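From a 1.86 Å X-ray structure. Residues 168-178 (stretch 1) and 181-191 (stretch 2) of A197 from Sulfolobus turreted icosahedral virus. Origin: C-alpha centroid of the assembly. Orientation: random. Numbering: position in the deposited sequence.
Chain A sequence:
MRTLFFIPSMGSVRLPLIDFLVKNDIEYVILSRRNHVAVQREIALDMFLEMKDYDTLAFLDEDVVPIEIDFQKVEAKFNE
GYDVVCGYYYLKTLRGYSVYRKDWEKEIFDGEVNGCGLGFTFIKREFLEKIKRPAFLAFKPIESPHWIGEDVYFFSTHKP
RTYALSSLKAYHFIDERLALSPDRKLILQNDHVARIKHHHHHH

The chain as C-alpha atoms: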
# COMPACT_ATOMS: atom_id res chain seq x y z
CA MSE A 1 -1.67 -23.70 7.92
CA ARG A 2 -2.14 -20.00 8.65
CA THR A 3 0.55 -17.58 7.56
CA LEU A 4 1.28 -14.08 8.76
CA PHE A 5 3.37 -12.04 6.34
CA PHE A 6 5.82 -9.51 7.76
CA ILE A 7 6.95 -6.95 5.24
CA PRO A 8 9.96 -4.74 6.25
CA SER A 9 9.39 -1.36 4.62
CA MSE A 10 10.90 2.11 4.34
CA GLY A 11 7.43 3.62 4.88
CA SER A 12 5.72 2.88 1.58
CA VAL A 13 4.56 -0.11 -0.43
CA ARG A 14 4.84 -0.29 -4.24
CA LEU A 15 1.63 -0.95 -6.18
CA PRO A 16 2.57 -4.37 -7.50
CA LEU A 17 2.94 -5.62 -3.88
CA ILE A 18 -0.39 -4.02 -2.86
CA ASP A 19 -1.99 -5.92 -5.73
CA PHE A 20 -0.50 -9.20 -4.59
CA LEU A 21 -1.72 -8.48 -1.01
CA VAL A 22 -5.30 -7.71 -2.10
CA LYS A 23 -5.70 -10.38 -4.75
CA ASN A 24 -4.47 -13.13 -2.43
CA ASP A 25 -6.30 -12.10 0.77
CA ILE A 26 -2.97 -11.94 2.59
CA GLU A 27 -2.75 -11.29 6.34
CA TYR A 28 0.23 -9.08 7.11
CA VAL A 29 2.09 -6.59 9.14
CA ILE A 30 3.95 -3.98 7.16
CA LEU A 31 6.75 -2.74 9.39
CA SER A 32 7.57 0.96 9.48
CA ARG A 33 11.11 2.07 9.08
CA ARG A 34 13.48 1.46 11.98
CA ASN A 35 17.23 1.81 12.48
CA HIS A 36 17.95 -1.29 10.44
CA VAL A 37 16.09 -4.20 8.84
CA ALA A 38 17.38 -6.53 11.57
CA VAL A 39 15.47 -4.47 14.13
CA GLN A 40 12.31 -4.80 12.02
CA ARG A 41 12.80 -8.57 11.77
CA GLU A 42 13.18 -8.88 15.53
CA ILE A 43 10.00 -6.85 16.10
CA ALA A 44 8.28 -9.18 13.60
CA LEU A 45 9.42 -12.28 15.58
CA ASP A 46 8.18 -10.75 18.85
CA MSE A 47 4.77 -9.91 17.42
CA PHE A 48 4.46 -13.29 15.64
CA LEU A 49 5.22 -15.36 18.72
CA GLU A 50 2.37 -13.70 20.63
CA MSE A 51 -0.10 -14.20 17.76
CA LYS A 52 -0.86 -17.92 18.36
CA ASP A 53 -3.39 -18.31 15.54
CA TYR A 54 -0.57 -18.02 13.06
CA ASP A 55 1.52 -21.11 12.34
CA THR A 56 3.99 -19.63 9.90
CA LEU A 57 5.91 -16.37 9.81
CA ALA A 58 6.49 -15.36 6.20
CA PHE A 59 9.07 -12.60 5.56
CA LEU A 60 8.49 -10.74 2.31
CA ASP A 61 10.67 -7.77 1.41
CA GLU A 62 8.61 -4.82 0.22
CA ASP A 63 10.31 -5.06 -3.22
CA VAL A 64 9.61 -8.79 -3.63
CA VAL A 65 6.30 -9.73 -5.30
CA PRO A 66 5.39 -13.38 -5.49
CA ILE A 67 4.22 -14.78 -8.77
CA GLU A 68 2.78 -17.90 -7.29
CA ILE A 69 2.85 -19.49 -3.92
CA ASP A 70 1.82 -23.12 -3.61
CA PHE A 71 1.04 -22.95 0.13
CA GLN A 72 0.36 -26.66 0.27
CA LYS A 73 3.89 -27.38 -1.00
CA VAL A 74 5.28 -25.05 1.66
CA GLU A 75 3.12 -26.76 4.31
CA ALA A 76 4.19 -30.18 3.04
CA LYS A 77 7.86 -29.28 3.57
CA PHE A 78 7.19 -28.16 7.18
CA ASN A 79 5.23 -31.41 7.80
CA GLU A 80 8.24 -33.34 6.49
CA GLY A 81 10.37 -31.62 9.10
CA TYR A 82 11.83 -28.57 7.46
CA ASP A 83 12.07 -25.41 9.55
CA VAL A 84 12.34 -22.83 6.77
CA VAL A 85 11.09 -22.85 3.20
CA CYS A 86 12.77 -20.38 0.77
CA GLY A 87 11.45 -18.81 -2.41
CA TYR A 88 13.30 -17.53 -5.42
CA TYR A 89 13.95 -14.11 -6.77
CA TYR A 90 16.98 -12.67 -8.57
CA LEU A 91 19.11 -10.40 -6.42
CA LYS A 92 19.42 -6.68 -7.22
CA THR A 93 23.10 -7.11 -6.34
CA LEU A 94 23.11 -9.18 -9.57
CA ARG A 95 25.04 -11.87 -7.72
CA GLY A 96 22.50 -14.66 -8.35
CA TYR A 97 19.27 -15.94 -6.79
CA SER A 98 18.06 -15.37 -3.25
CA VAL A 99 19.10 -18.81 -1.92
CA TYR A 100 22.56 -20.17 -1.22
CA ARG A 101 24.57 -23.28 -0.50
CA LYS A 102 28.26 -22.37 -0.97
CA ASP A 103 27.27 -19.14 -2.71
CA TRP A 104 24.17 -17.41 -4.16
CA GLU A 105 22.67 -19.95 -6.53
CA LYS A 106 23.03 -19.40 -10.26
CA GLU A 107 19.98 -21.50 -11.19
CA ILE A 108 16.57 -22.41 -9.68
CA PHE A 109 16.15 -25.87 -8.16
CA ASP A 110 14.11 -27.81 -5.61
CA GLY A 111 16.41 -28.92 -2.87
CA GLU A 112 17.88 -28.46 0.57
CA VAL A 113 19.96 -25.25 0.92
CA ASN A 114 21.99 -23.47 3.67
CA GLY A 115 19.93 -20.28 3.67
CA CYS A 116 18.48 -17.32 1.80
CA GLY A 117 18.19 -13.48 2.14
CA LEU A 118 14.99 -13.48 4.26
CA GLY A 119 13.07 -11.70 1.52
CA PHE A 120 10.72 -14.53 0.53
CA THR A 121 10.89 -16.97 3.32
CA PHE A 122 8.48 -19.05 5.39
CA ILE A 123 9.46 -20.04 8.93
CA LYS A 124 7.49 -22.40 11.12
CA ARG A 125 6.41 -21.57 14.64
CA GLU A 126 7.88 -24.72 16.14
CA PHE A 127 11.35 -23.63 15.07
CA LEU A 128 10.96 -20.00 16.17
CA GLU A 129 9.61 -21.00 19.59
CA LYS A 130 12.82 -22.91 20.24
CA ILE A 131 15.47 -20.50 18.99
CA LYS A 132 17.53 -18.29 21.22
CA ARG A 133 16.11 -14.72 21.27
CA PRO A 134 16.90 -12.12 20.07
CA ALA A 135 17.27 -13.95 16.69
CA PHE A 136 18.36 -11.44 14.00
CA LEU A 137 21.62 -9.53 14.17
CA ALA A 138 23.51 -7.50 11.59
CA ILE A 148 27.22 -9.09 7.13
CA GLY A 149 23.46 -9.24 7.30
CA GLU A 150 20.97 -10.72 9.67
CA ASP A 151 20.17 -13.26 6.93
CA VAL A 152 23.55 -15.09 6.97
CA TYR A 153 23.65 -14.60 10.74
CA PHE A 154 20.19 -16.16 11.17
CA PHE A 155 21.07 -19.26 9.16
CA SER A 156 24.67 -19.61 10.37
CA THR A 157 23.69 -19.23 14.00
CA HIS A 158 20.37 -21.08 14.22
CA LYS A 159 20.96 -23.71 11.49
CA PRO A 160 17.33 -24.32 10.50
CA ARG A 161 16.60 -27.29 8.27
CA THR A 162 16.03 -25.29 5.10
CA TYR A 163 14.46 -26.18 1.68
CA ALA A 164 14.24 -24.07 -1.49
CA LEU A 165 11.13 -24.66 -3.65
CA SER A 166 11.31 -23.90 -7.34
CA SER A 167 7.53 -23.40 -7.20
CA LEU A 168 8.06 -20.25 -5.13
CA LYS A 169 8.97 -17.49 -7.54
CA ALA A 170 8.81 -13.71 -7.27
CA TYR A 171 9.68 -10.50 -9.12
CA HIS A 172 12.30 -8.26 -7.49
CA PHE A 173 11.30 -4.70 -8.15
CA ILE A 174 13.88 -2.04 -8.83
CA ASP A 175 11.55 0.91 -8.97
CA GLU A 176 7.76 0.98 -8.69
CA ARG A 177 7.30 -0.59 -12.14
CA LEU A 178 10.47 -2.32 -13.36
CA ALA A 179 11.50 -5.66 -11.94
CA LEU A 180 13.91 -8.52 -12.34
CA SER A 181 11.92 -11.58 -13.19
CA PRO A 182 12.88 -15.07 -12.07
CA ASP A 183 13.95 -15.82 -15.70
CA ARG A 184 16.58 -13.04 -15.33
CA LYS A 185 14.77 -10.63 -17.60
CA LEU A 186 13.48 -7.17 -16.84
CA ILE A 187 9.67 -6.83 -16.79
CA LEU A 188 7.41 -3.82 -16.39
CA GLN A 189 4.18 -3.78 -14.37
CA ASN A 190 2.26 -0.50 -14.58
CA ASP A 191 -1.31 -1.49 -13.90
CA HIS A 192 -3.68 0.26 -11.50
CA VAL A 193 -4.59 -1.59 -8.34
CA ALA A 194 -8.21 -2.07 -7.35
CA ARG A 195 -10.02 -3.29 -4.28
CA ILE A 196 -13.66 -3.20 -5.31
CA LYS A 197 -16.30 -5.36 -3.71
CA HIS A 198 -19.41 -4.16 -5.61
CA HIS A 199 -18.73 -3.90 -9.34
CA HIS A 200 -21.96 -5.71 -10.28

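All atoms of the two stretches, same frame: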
# COMPACT_ATOMS: atom_id res chain seq x y z
N LEU A 168 8.19 -21.55 -5.77
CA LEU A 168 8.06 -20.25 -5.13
C LEU A 168 8.91 -19.29 -5.89
O LEU A 168 10.14 -19.32 -5.77
CB LEU A 168 8.56 -20.30 -3.70
CG LEU A 168 7.69 -21.01 -2.68
CD1 LEU A 168 8.41 -21.01 -1.32
CD2 LEU A 168 6.32 -20.40 -2.56
N LYS A 169 8.27 -18.44 -6.69
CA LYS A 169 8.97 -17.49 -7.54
C LYS A 169 8.36 -16.12 -7.35
O LYS A 169 7.14 -16.01 -7.12
CB LYS A 169 8.86 -17.90 -9.02
CG LYS A 169 9.68 -19.14 -9.34
CD LYS A 169 9.60 -19.54 -10.81
CE LYS A 169 10.16 -20.89 -11.06
NZ LYS A 169 10.50 -21.13 -12.48
N ALA A 170 9.22 -15.10 -7.45
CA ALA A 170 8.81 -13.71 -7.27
C ALA A 170 9.57 -12.77 -8.19
O ALA A 170 10.74 -13.03 -8.54
CB ALA A 170 9.05 -13.31 -5.81
N TYR A 171 8.96 -11.62 -8.51
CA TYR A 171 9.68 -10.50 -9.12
C TYR A 171 10.40 -9.72 -8.03
O TYR A 171 9.90 -9.62 -6.90
CB TYR A 171 8.69 -9.56 -9.80
CG TYR A 171 7.85 -10.24 -10.82
CD1 TYR A 171 8.40 -10.77 -11.98
CD2 TYR A 171 6.50 -10.43 -10.59
CE1 TYR A 171 7.62 -11.41 -12.91
CE2 TYR A 171 5.71 -11.08 -11.49
CZ TYR A 171 6.26 -11.57 -12.64
OH TYR A 171 5.39 -12.22 -13.46
N HIS A 172 11.53 -9.09 -8.40
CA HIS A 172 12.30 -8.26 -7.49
C HIS A 172 12.32 -6.88 -8.11
O HIS A 172 13.02 -6.63 -9.07
CB HIS A 172 13.73 -8.84 -7.33
CG HIS A 172 14.44 -8.40 -6.09
ND1 HIS A 172 13.81 -7.74 -5.05
CD2 HIS A 172 15.73 -8.54 -5.73
CE1 HIS A 172 14.71 -7.47 -4.11
NE2 HIS A 172 15.87 -7.97 -4.49
N PHE A 173 11.48 -6.01 -7.60
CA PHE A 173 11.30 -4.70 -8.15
C PHE A 173 12.43 -3.76 -7.86
O PHE A 173 12.98 -3.74 -6.76
CB PHE A 173 9.97 -4.11 -7.65
CG PHE A 173 8.82 -4.58 -8.44
CD1 PHE A 173 8.23 -5.82 -8.19
CD2 PHE A 173 8.39 -3.85 -9.51
CE1 PHE A 173 7.19 -6.29 -8.99
CE2 PHE A 173 7.35 -4.32 -10.33
CZ PHE A 173 6.74 -5.57 -10.06
N ILE A 174 12.80 -3.00 -8.89
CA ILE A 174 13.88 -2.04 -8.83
C ILE A 174 13.30 -0.67 -8.52
O ILE A 174 13.71 -0.00 -7.58
CB ILE A 174 14.72 -2.03 -10.12
CG1 ILE A 174 15.29 -3.43 -10.40
CG2 ILE A 174 15.87 -1.07 -10.01
CD1 ILE A 174 15.71 -3.62 -11.88
N ASP A 175 12.34 -0.25 -9.31
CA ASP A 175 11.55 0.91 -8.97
C ASP A 175 10.12 0.44 -8.78
O ASP A 175 9.89 -0.73 -8.49
CB ASP A 175 11.77 2.07 -9.96
CG ASP A 175 11.24 1.81 -11.35
OD1 ASP A 175 10.61 0.77 -11.52
OD2 ASP A 175 11.41 2.66 -12.27
N GLU A 176 9.15 1.35 -8.91
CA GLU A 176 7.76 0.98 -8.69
C GLU A 176 7.18 0.11 -9.79
O GLU A 176 6.13 -0.49 -9.58
CB GLU A 176 6.93 2.24 -8.54
CG GLU A 176 7.32 3.08 -7.37
CD GLU A 176 8.46 4.06 -7.60
OE1 GLU A 176 9.11 4.08 -8.66
OE2 GLU A 176 8.67 4.87 -6.69
N ARG A 177 7.86 0.04 -10.94
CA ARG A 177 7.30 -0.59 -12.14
C ARG A 177 8.20 -1.65 -12.79
O ARG A 177 7.67 -2.62 -13.40
CB ARG A 177 7.02 0.49 -13.21
CG ARG A 177 5.92 1.43 -12.87
CD ARG A 177 5.99 2.79 -13.67
NE ARG A 177 7.16 3.46 -13.21
CZ ARG A 177 7.26 4.22 -12.14
NH1 ARG A 177 6.19 4.56 -11.39
NH2 ARG A 177 8.46 4.68 -11.83
N LEU A 178 9.51 -1.43 -12.72
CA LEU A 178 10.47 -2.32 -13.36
C LEU A 178 11.02 -3.32 -12.37
O LEU A 178 11.44 -2.95 -11.27
CB LEU A 178 11.60 -1.50 -13.93
CG LEU A 178 11.32 -0.77 -15.23
CD1 LEU A 178 12.40 0.26 -15.52
CD2 LEU A 178 11.22 -1.76 -16.45
N SER A 181 12.76 -10.42 -13.24
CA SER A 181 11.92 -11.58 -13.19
C SER A 181 12.74 -12.81 -12.81
O SER A 181 13.98 -12.79 -12.88
CB SER A 181 11.28 -11.82 -14.56
OG SER A 181 12.26 -12.31 -15.43
N PRO A 182 12.08 -13.86 -12.36
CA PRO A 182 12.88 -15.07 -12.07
C PRO A 182 13.62 -15.71 -13.26
O PRO A 182 14.51 -16.52 -13.05
CB PRO A 182 11.85 -16.06 -11.47
CG PRO A 182 10.63 -15.33 -11.26
CD PRO A 182 10.67 -14.00 -11.97
N ASP A 183 13.25 -15.35 -14.49
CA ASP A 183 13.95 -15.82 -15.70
C ASP A 183 15.07 -14.87 -16.10
O ASP A 183 15.52 -14.92 -17.24
CB ASP A 183 13.04 -15.88 -16.92
CG ASP A 183 11.96 -16.91 -16.83
OD1 ASP A 183 12.24 -18.04 -16.40
OD2 ASP A 183 10.83 -16.58 -17.27
N ARG A 184 15.48 -13.99 -15.18
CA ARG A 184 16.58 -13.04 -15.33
C ARG A 184 16.35 -12.03 -16.45
O ARG A 184 17.27 -11.67 -17.16
CB ARG A 184 17.90 -13.76 -15.57
CG ARG A 184 18.27 -14.70 -14.49
CD ARG A 184 19.55 -15.39 -14.81
NE ARG A 184 19.32 -16.40 -15.84
CZ ARG A 184 19.08 -17.69 -15.61
NH1 ARG A 184 19.07 -18.18 -14.37
NH2 ARG A 184 18.88 -18.52 -16.63
N LYS A 185 15.11 -11.63 -16.63
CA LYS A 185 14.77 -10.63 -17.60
C LYS A 185 14.19 -9.47 -16.84
O LYS A 185 13.80 -9.60 -15.70
CB LYS A 185 13.76 -11.22 -18.60
CG LYS A 185 14.34 -12.39 -19.44
CD LYS A 185 14.43 -12.12 -20.95
CE LYS A 185 15.70 -11.36 -21.37
NZ LYS A 185 16.95 -12.17 -21.37
N LEU A 186 14.15 -8.32 -17.46
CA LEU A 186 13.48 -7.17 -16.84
C LEU A 186 12.03 -7.12 -17.33
O LEU A 186 11.77 -7.27 -18.52
CB LEU A 186 14.21 -5.92 -17.28
CG LEU A 186 14.22 -4.65 -16.47
CD1 LEU A 186 14.76 -4.89 -15.06
CD2 LEU A 186 15.10 -3.66 -17.26
N ILE A 187 11.09 -6.92 -16.42
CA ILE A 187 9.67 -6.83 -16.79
C ILE A 187 9.16 -5.51 -16.26
O ILE A 187 9.80 -4.89 -15.43
CB ILE A 187 8.85 -8.02 -16.24
CG1 ILE A 187 8.86 -8.09 -14.72
CG2 ILE A 187 9.34 -9.27 -16.87
CD1 ILE A 187 7.81 -7.23 -14.04
N LEU A 188 8.03 -5.07 -16.79
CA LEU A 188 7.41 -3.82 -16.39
C LEU A 188 5.94 -4.09 -16.02
O LEU A 188 5.21 -4.66 -16.81
CB LEU A 188 7.52 -2.86 -17.56
CG LEU A 188 7.35 -1.35 -17.36
CD1 LEU A 188 7.86 -0.63 -18.57
CD2 LEU A 188 5.89 -1.09 -17.28
N GLN A 189 5.53 -3.65 -14.84
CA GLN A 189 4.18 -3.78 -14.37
C GLN A 189 3.66 -2.40 -14.03
O GLN A 189 4.10 -1.81 -13.06
CB GLN A 189 4.17 -4.71 -13.14
CG GLN A 189 2.81 -4.89 -12.52
CD GLN A 189 1.73 -5.23 -13.50
OE1 GLN A 189 0.98 -4.35 -13.98
NE2 GLN A 189 1.61 -6.52 -13.79
N ASN A 190 2.74 -1.86 -14.81
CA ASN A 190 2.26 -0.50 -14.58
C ASN A 190 0.75 -0.41 -14.53
O ASN A 190 0.15 0.60 -14.86
CB ASN A 190 2.85 0.48 -15.61
CG ASN A 190 2.80 1.96 -15.15
OD1 ASN A 190 3.10 2.33 -13.98
ND2 ASN A 190 2.43 2.82 -16.08
N ASP A 191 0.13 -1.47 -14.05
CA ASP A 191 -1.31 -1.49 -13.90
C ASP A 191 -1.76 -0.75 -12.65
O ASP A 191 -1.03 -0.63 -11.66
CB ASP A 191 -1.80 -2.93 -13.78
CG ASP A 191 -1.79 -3.67 -15.10
OD1 ASP A 191 -1.47 -3.06 -16.16
OD2 ASP A 191 -2.11 -4.89 -15.08
O HOH W 1 3.58 -0.78 -10.88
O HOH W 2 3.45 3.53 -11.49

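What fills the apolar centre of the contact? The Tyr171 ring lies against the second stretch, with Ile187 CD1 over one face and the CA of Ser181 at its edge, 3.8 Å from Tyr171 CD1. Pro182 adds a further apolar surface: its CD sits 3.9 Å from Tyr171 CD1, and its CG lies 3.8 Å from Lys169 CB. Ile187 also reaches Phe173, whose CZ is 4.4 Å from Ile187 CD1 and 4.1 Å from Gln189 CB, the latter at the ring edge. These contacts rest on shape and the exclusion of water.

Where does the leucine cluster fit? Leu178 and Leu188 form an antiparallel, non-hydrogen-bonded pair, so their side chains share one face of the sheet, with Leu178 CD2 4.0 Å from Leu188 CG. Leu186 joins them, its CG 4.2 Å from Leu178 CD2, while its CD1 meets Ile174 CD1 at 3.6 Å.

How does the backbone hold this register? Gln189 N donates to Arg177 O at 2.8 Å in a nearly straight hydrogen bond. Around it, CA-H...O contacts run from Leu188 CA to Arg177 O (3.2 Å) and from Leu178 CA to Ile187 O (3.4 Å). Within the first stretch, Asp175 OD1 accepts from Arg177 N (2.9 Å) and Leu178 N (2.7 Å), tying down the loop that presents Arg177 O.

What closes the polar edge? Water takes over where Glu176 O and Gln189 O stand 4.2 Å apart: one molecule donates to both, its O 2.9 Å from Glu176 O and 2.5 Å from Gln189 O. A second water accepts from Arg177 NH1 (2.9 Å) and donates to Asn190 OD1 (2.8 Å), bridging the two side chains. Arg177 NH2 also forms a salt bridge with Glu176 OE1 at 3.3 Å, within its own stretch.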